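PDB 5M6Q: uncharacterized protein from Kutzneria albida DSM 43870, which probably acts as a microbial transglutaminase, transferring the acyl group of protein-bound glutamine to amines and so cross-linking proteins. Local coordinates for residues A[24-27]-A[31-34]; A[177-180]-A[185-188]. All blocks are in the same frame, centred on the assembly; numbering follows the deposited sequence.

Contact 1 and contact 2 both fold the chain back on itself, one near the surface and one in the core, and their chemistry differs accordingly. Contact 1 is partly buried: the end of helix 18-28 meets the loop that follows it, where a thioether and a guanidinium meet one tryptophan while a neighbouring carboxylate grips a loop backbone N-H. Contact 2 is buried in the central antiparallel sheet, where paired strands of a hairpin are joined by backbone bonds and aromatic side chains. The centres of contact 1 and contact 2 lie about 17 Å apart, and the nearest atoms of contact 1 and contact 2 about 6 Å. They do not touch, yet helix 47-53 serves both, its Asn-52 reaching Trp-25 and Trp-177.

Contact 1: residues A[24-27]-A[31-34]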
ATOM      1  N   ALA A  24       1.024  15.368 -13.438  1.00 30.73           N
ATOM      2  CA  ALA A  24       2.335  14.828 -13.107  1.00 33.08           C
ATOM      3  C   ALA A  24       2.331  13.318 -13.306  1.00 31.33           C
ATOM      4  O   ALA A  24       3.267  12.759 -13.874  1.00 31.86           O
ATOM      5  CB  ALA A  24       2.732  15.189 -11.699  1.00 24.47           C
ATOM      6  N   TRP A  25       1.263  12.670 -12.855  1.00 31.10           N
ATOM      7  CA  TRP A  25       1.094  11.233 -13.019  1.00 27.58           C
ATOM      8  C   TRP A  25       1.144  10.825 -14.494  1.00 34.32           C
ATOM      9  O   TRP A  25       1.779   9.842 -14.856  1.00 33.80           O
ATOM     10  CB  TRP A  25      -0.233  10.797 -12.396  1.00 25.27           C
ATOM     11  CG  TRP A  25      -0.444   9.312 -12.281  1.00 29.65           C
ATOM     12  CD1 TRP A  25      -0.196   8.532 -11.187  1.00 26.25           C
ATOM     13  CD2 TRP A  25      -0.956   8.436 -13.290  1.00 27.99           C
ATOM     14  NE1 TRP A  25      -0.525   7.230 -11.453  1.00 33.19           N
ATOM     15  CE2 TRP A  25      -0.995   7.141 -12.734  1.00 31.47           C
ATOM     16  CE3 TRP A  25      -1.398   8.623 -14.605  1.00 26.14           C
ATOM     17  CZ2 TRP A  25      -1.446   6.027 -13.454  1.00 34.14           C
ATOM     18  CZ3 TRP A  25      -1.844   7.518 -15.318  1.00 37.59           C
ATOM     19  CH2 TRP A  25      -1.863   6.235 -14.740  1.00 34.76           C
ATOM     20  N   GLU A  26       0.475  11.588 -15.344  1.00 33.22           N
ATOM     21  CA  GLU A  26       0.441  11.262 -16.765  1.00 36.78           C
ATOM     22  C   GLU A  26       1.793  11.466 -17.433  1.00 39.29           C
ATOM     23  O   GLU A  26       2.155  10.704 -18.330  1.00 40.52           O
ATOM     24  CB  GLU A  26      -0.636  12.083 -17.478  1.00 33.87           C
ATOM     25  CG  GLU A  26      -2.036  11.650 -17.091  1.00 33.23           C
ATOM     26  CD  GLU A  26      -3.109  12.596 -17.598  1.00 38.12           C
ATOM     27  OE1 GLU A  26      -2.764  13.713 -18.041  1.00 46.33           O
ATOM     28  OE2 GLU A  26      -4.298  12.224 -17.546  1.00 40.08           O
ATOM     29  N   ARG A  27       2.543  12.476 -16.999  1.00 34.50           N
ATOM     30  CA  ARG A  27       3.891  12.678 -17.523  1.00 38.57           C
ATOM     31  C   ARG A  27       4.778  11.508 -17.156  1.00 38.60           C
ATOM     32  O   ARG A  27       5.598  11.065 -17.953  1.00 43.68           O
ATOM     33  CB  ARG A  27       4.525  13.972 -16.993  1.00 34.51           C
ATOM     34  CG  ARG A  27       4.007  15.254 -17.628  1.00 43.46           C
ATOM     35  CD  ARG A  27       4.932  16.451 -17.337  1.00 49.47           C
ATOM     36  NE  ARG A  27       5.104  16.718 -15.903  1.00 53.52           N
ATOM     37  CZ  ARG A  27       4.216  17.370 -15.147  1.00 54.13           C
ATOM     38  NH1 ARG A  27       3.080  17.816 -15.686  1.00 48.05           N
ATOM     39  NH2 ARG A  27       4.452  17.568 -13.850  1.00 49.17           N
ATOM     40  N   ARG A  31       1.300   8.373 -20.251  1.00 49.45           N
ATOM     41  CA  ARG A  31       0.004   8.103 -20.846  1.00 44.51           C
ATOM     42  C   ARG A  31      -1.103   8.809 -20.098  1.00 41.06           C
ATOM     43  O   ARG A  31      -0.929   9.254 -18.966  1.00 41.56           O
ATOM     44  CB  ARG A  31      -0.288   6.608 -20.862  1.00 41.06           C
ATOM     45  CG  ARG A  31      -0.658   6.051 -19.510  1.00 38.94           C
ATOM     46  CD  ARG A  31      -1.271   4.686 -19.675  1.00 41.70           C
ATOM     47  NE  ARG A  31      -1.296   3.945 -18.426  1.00 38.74           N
ATOM     48  CZ  ARG A  31      -2.335   3.926 -17.600  1.00 44.05           C
ATOM     49  NH1 ARG A  31      -2.271   3.216 -16.480  1.00 38.58           N
ATOM     50  NH2 ARG A  31      -3.439   4.613 -17.902  1.00 42.60           N
ATOM     51  N   GLU A  32      -2.256   8.874 -20.739  1.00 40.48           N
ATOM     52  CA  GLU A  32      -3.415   9.513 -20.170  1.00 40.26           C
ATOM     53  C   GLU A  32      -4.043   8.616 -19.111  1.00 43.95           C
ATOM     54  O   GLU A  32      -4.053   7.385 -19.237  1.00 38.08           O
ATOM     55  CB  GLU A  32      -4.407   9.840 -21.278  1.00 42.17           C
ATOM     56  CG  GLU A  32      -5.618  10.648 -20.866  1.00 57.13           C
ATOM     57  CD  GLU A  32      -6.204  11.410 -22.041  1.00 65.17           C
ATOM     58  OE1 GLU A  32      -5.408  11.974 -22.824  1.00 65.46           O
ATOM     59  OE2 GLU A  32      -7.446  11.431 -22.193  1.00 66.84           O
ATOM     60  N   MET A  33      -4.547   9.239 -18.055  1.00 39.47           N
ATOM     61  CA  MET A  33      -5.262   8.518 -17.024  1.00 40.84           C
ATOM     62  C   MET A  33      -6.679   8.275 -17.540  1.00 41.70           C
ATOM     63  O   MET A  33      -7.324   9.199 -18.033  1.00 42.99           O
ATOM     64  CB  MET A  33      -5.254   9.304 -15.703  1.00 38.95           C
ATOM     65  CG  MET A  33      -5.762   8.516 -14.503  1.00 36.63           C
ATOM     66  SD  MET A  33      -5.784   9.427 -12.930  1.00 36.55           S
ATOM     67  CE  MET A  33      -4.067   9.371 -12.417  1.00 31.80           C
ATOM     68  N   THR A  34      -7.151   7.034 -17.437  1.00 44.11           N
ATOM     69  CA  THR A  34      -8.456   6.646 -17.969  1.00 42.12           C
ATOM     70  C   THR A  34      -9.602   7.089 -17.073  1.00 45.13           C
ATOM     71  O   THR A  34      -9.392   7.614 -15.973  1.00 37.66           O
ATOM     72  CB  THR A  34      -8.582   5.123 -18.148  1.00 39.45           C
ATOM     73  OG1 THR A  34      -8.800   4.520 -16.869  1.00 39.46           O
ATOM     74  CG2 THR A  34      -7.324   4.533 -18.775  1.00 40.74           C
TER
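The turn that leads from helix 18-28 toward helix 35-41 is closed by Trp-25 and Glu-26 meeting Arg-31 and Met-33. Arg-31 N donates to Glu-26 O (3.1 Å), five residues back, just where the helix gives out. The Glu-26 side chain adds a second tie: extended beyond CG, it takes Met-33 N on OE2 at 3.0 Å in a nearly straight bond (172°), the donor coming from the anti side and well out of the carboxylate plane. One carboxylate thus fixes a loop peptide to the helix.

Trp-25 is approached in two ways. Met-33 lays its methyl over one indole face, CE 3.4 Å from Trp-25 CD2, a CH-pi contact; the bend at chi3 (-79°) folds CE back over the ring, and SD completes a Met-aromatic contact. Arg-31 comes instead to the rim, where Trp-25 CH2 points into the face of the guanidinium, 3.5 Å from Arg-31 NH1, with the planes 87° apart. Trp-25 NE1 donates to Asn-52 OD1 of helix 47-53. An alanine in place of Trp-25 removes the indole and would probably leave the Met-33 methyl without its platform and Asn-52 OD1 without its donor.

Outside the turn, Arg-31 NH1 forms a salt bridge with Glu-37 of helix 35-41. Helix 47-53 presents Val-51 to both Trp-25 and Met-33, so the turn packs against both helices.

Contact 2: residues A[177-180]-A[185-188]; sequences WFDQ and WWHA
Phe-178 and Trp-185 lie almost flat on each other, and this offset stack occupies the face of the hairpin of strands 174-179 and 184-188 that carries these two residues. Their planes differ by only 8°, with the phenyl centroid of Phe-178 4.1 Å from that of the Trp-185 six-membered ring. Trp-185 CZ2 sits over the centre of the phenyl ring, 3.3 Å from Phe-178 CD1, whereas Phe-178 CD1 lies toward the rim of the indole. Phe-178 CB also rests over the six-membered ring as a CH-pi contact. The first torsion of Trp-185 (chi1 -67°) sets CG anti to its carbonyl carbon and swings the indole across to the neighbouring strand. The other phenyl face is covered by Gln-180 CG, which makes Phe-178 the middle layer of a sandwich.

Trp-177 and Trp-186 share the other face of the sheet without stacking: their CB atoms are 4.1 Å apart, and the Trp-177 indole then turns away. Trp-186 runs alongside Asp-179 instead, both side chains pointing the same way. Its NE1 donates to the anti lone pair of Asp-179 OD2 at 3.2 Å, a bent bond (138°) in which the oxygen stands out of the indole plane. The other carboxylate oxygen, Asp-179 OD1, accepts hydrogen bonds from the backbone N of Asp-181 and of Thr-182, so one aspartate links the hairpin loop to the Trp-186 indole.

In the backbone between the two faces, Trp-177 and Trp-186 form an antiparallel hydrogen-bonded pair: Trp-177 N to Trp-186 O is 2.8 Å, and Trp-186 N to Trp-177 O is 2.9 Å. Phe-178 with Trp-185 is the adjoining non-hydrogen-bonded pair.

Strands 122-131 and 196-200 flank the hairpin. Helix 70-84 packs on the stacked rings through Leu-70, while helix 47-53 meets Trp-177 and Trp-186.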
ATOM      1  N   TRP A 177       0.963   5.708  -0.525  1.00 20.47           N
ATOM      2  CA  TRP A 177       1.735   5.044  -1.550  1.00 19.74           C
ATOM      3  C   TRP A 177       3.203   5.389  -1.405  1.00 22.02           C
ATOM      4  O   TRP A 177       3.564   6.569  -1.335  1.00 22.01           O
ATOM      5  CB  TRP A 177       1.241   5.450  -2.930  1.00 17.18           C
ATOM      6  CG  TRP A 177       2.121   4.908  -4.003  1.00 23.64           C
ATOM      7  CD1 TRP A 177       3.157   5.544  -4.623  1.00 23.83           C
ATOM      8  CD2 TRP A 177       2.056   3.602  -4.568  1.00 23.76           C
ATOM      9  NE1 TRP A 177       3.739   4.711  -5.546  1.00 25.15           N
ATOM     10  CE2 TRP A 177       3.077   3.514  -5.538  1.00 24.25           C
ATOM     11  CE3 TRP A 177       1.228   2.501  -4.360  1.00 24.43           C
ATOM     12  CZ2 TRP A 177       3.285   2.375  -6.298  1.00 22.89           C
ATOM     13  CZ3 TRP A 177       1.439   1.364  -5.125  1.00 30.67           C
ATOM     14  CH2 TRP A 177       2.455   1.316  -6.083  1.00 20.74           C
ATOM     15  N   PHE A 178       4.049   4.371  -1.340  1.00 17.21           N
ATOM     16  CA  PHE A 178       5.480   4.600  -1.162  1.00 19.36           C
ATOM     17  C   PHE A 178       6.164   4.943  -2.479  1.00 20.65           C
ATOM     18  O   PHE A 178       6.346   4.082  -3.333  1.00 22.30           O
ATOM     19  CB  PHE A 178       6.160   3.367  -0.554  1.00 20.35           C
ATOM     20  CG  PHE A 178       7.534   3.630  -0.014  1.00 17.71           C
ATOM     21  CD1 PHE A 178       8.018   4.939   0.124  1.00 18.88           C
ATOM     22  CD2 PHE A 178       8.344   2.570   0.379  1.00 20.32           C
ATOM     23  CE1 PHE A 178       9.288   5.184   0.638  1.00 21.69           C
ATOM     24  CE2 PHE A 178       9.621   2.801   0.902  1.00 20.46           C
ATOM     25  CZ  PHE A 178      10.090   4.115   1.036  1.00 21.02           C
ATOM     26  N   ASP A 179       6.560   6.201  -2.621  1.00 21.79           N
ATOM     27  CA  ASP A 179       7.303   6.648  -3.793  1.00 23.26           C
ATOM     28  C   ASP A 179       8.782   6.510  -3.460  1.00 22.98           C
ATOM     29  O   ASP A 179       9.342   7.330  -2.741  1.00 23.12           O
ATOM     30  CB  ASP A 179       6.926   8.092  -4.138  1.00 24.79           C
ATOM     31  CG  ASP A 179       7.787   8.715  -5.260  1.00 34.47           C
ATOM     32  OD1 ASP A 179       8.880   8.210  -5.616  1.00 32.07           O
ATOM     33  OD2 ASP A 179       7.359   9.766  -5.779  1.00 41.54           O
ATOM     34  N   GLN A 180       9.404   5.473  -3.994  1.00 24.58           N
ATOM     35  CA  GLN A 180      10.769   5.153  -3.621  1.00 25.84           C
ATOM     36  C   GLN A 180      11.795   5.891  -4.484  1.00 31.19           C
ATOM     37  O   GLN A 180      12.991   5.723  -4.294  1.00 31.43           O
ATOM     38  CB  GLN A 180      10.974   3.644  -3.677  1.00 25.80           C
ATOM     39  CG  GLN A 180      10.179   2.952  -2.564  1.00 23.60           C
ATOM     40  CD  GLN A 180      10.115   1.438  -2.687  1.00 23.90           C
ATOM     41  OE1 GLN A 180       9.271   0.896  -3.399  1.00 28.47           O
ATOM     42  NE2 GLN A 180      10.971   0.749  -1.942  1.00 24.42           N
ATOM     43  N   TRP A 185       5.565   9.702   0.702  1.00 20.06           N
ATOM     44  CA  TRP A 185       4.376   8.912   0.882  1.00 18.47           C
ATOM     45  C   TRP A 185       3.184   9.707   0.363  1.00 21.06           C
ATOM     46  O   TRP A 185       2.937  10.826   0.809  1.00 25.39           O
ATOM     47  CB  TRP A 185       4.229   8.537   2.360  1.00 20.08           C
ATOM     48  CG  TRP A 185       5.333   7.605   2.727  1.00 21.59           C
ATOM     49  CD1 TRP A 185       6.623   7.941   3.031  1.00 21.43           C
ATOM     50  CD2 TRP A 185       5.278   6.168   2.727  1.00 20.38           C
ATOM     51  NE1 TRP A 185       7.366   6.800   3.254  1.00 21.36           N
ATOM     52  CE2 TRP A 185       6.563   5.701   3.080  1.00 20.82           C
ATOM     53  CE3 TRP A 185       4.264   5.235   2.483  1.00 20.08           C
ATOM     54  CZ2 TRP A 185       6.860   4.338   3.193  1.00 19.72           C
ATOM     55  CZ3 TRP A 185       4.555   3.886   2.605  1.00 18.38           C
ATOM     56  CH2 TRP A 185       5.845   3.448   2.953  1.00 20.77           C
ATOM     57  N   TRP A 186       2.492   9.140  -0.621  1.00 21.10           N
ATOM     58  CA  TRP A 186       1.409   9.837  -1.302  1.00 19.07           C
ATOM     59  C   TRP A 186       0.063   9.417  -0.764  1.00 21.38           C
ATOM     60  O   TRP A 186      -0.280   8.237  -0.775  1.00 20.04           O
ATOM     61  CB  TRP A 186       1.491   9.576  -2.803  1.00 20.01           C
ATOM     62  CG  TRP A 186       2.700  10.209  -3.405  1.00 24.81           C
ATOM     63  CD1 TRP A 186       3.979   9.746  -3.347  1.00 27.39           C
ATOM     64  CD2 TRP A 186       2.751  11.450  -4.130  1.00 24.63           C
ATOM     65  NE1 TRP A 186       4.826  10.617  -4.007  1.00 25.58           N
ATOM     66  CE2 TRP A 186       4.097  11.667  -4.495  1.00 23.85           C
ATOM     67  CE3 TRP A 186       1.791  12.400  -4.495  1.00 18.68           C
ATOM     68  CZ2 TRP A 186       4.507  12.787  -5.222  1.00 22.43           C
ATOM     69  CZ3 TRP A 186       2.200  13.508  -5.222  1.00 21.36           C
ATOM     70  CH2 TRP A 186       3.542  13.691  -5.580  1.00 22.84           C
ATOM     71  N   HIS A 187      -0.694  10.383  -0.272  1.00 21.89           N
ATOM     72  CA  HIS A 187      -2.000  10.078   0.261  1.00 18.89           C
ATOM     73  C   HIS A 187      -2.939  11.226  -0.075  1.00 19.63           C
ATOM     74  O   HIS A 187      -2.670  11.992  -0.991  1.00 20.81           O
ATOM     75  CB  HIS A 187      -1.948   9.785   1.781  1.00 19.93           C
ATOM     76  CG  HIS A 187      -1.255  10.827   2.610  1.00 18.14           C
ATOM     77  ND1 HIS A 187      -1.789  11.306   3.786  1.00 24.70           N
ATOM     78  CD2 HIS A 187      -0.050  11.430   2.476  1.00 23.66           C
ATOM     79  CE1 HIS A 187      -0.962  12.183   4.323  1.00 26.29           C
ATOM     80  NE2 HIS A 187       0.103  12.274   3.552  1.00 21.78           N
ATOM     81  N   ALA A 188      -4.060  11.316   0.622  1.00 20.53           N
ATOM     82  CA  ALA A 188      -5.058  12.341   0.308  1.00 24.50           C
ATOM     83  C   ALA A 188      -5.944  12.549   1.527  1.00 21.04           C
ATOM     84  O   ALA A 188      -5.844  11.799   2.502  1.00 26.88           O
ATOM     85  CB  ALA A 188      -5.898  11.954  -0.936  1.00 18.33           C
TER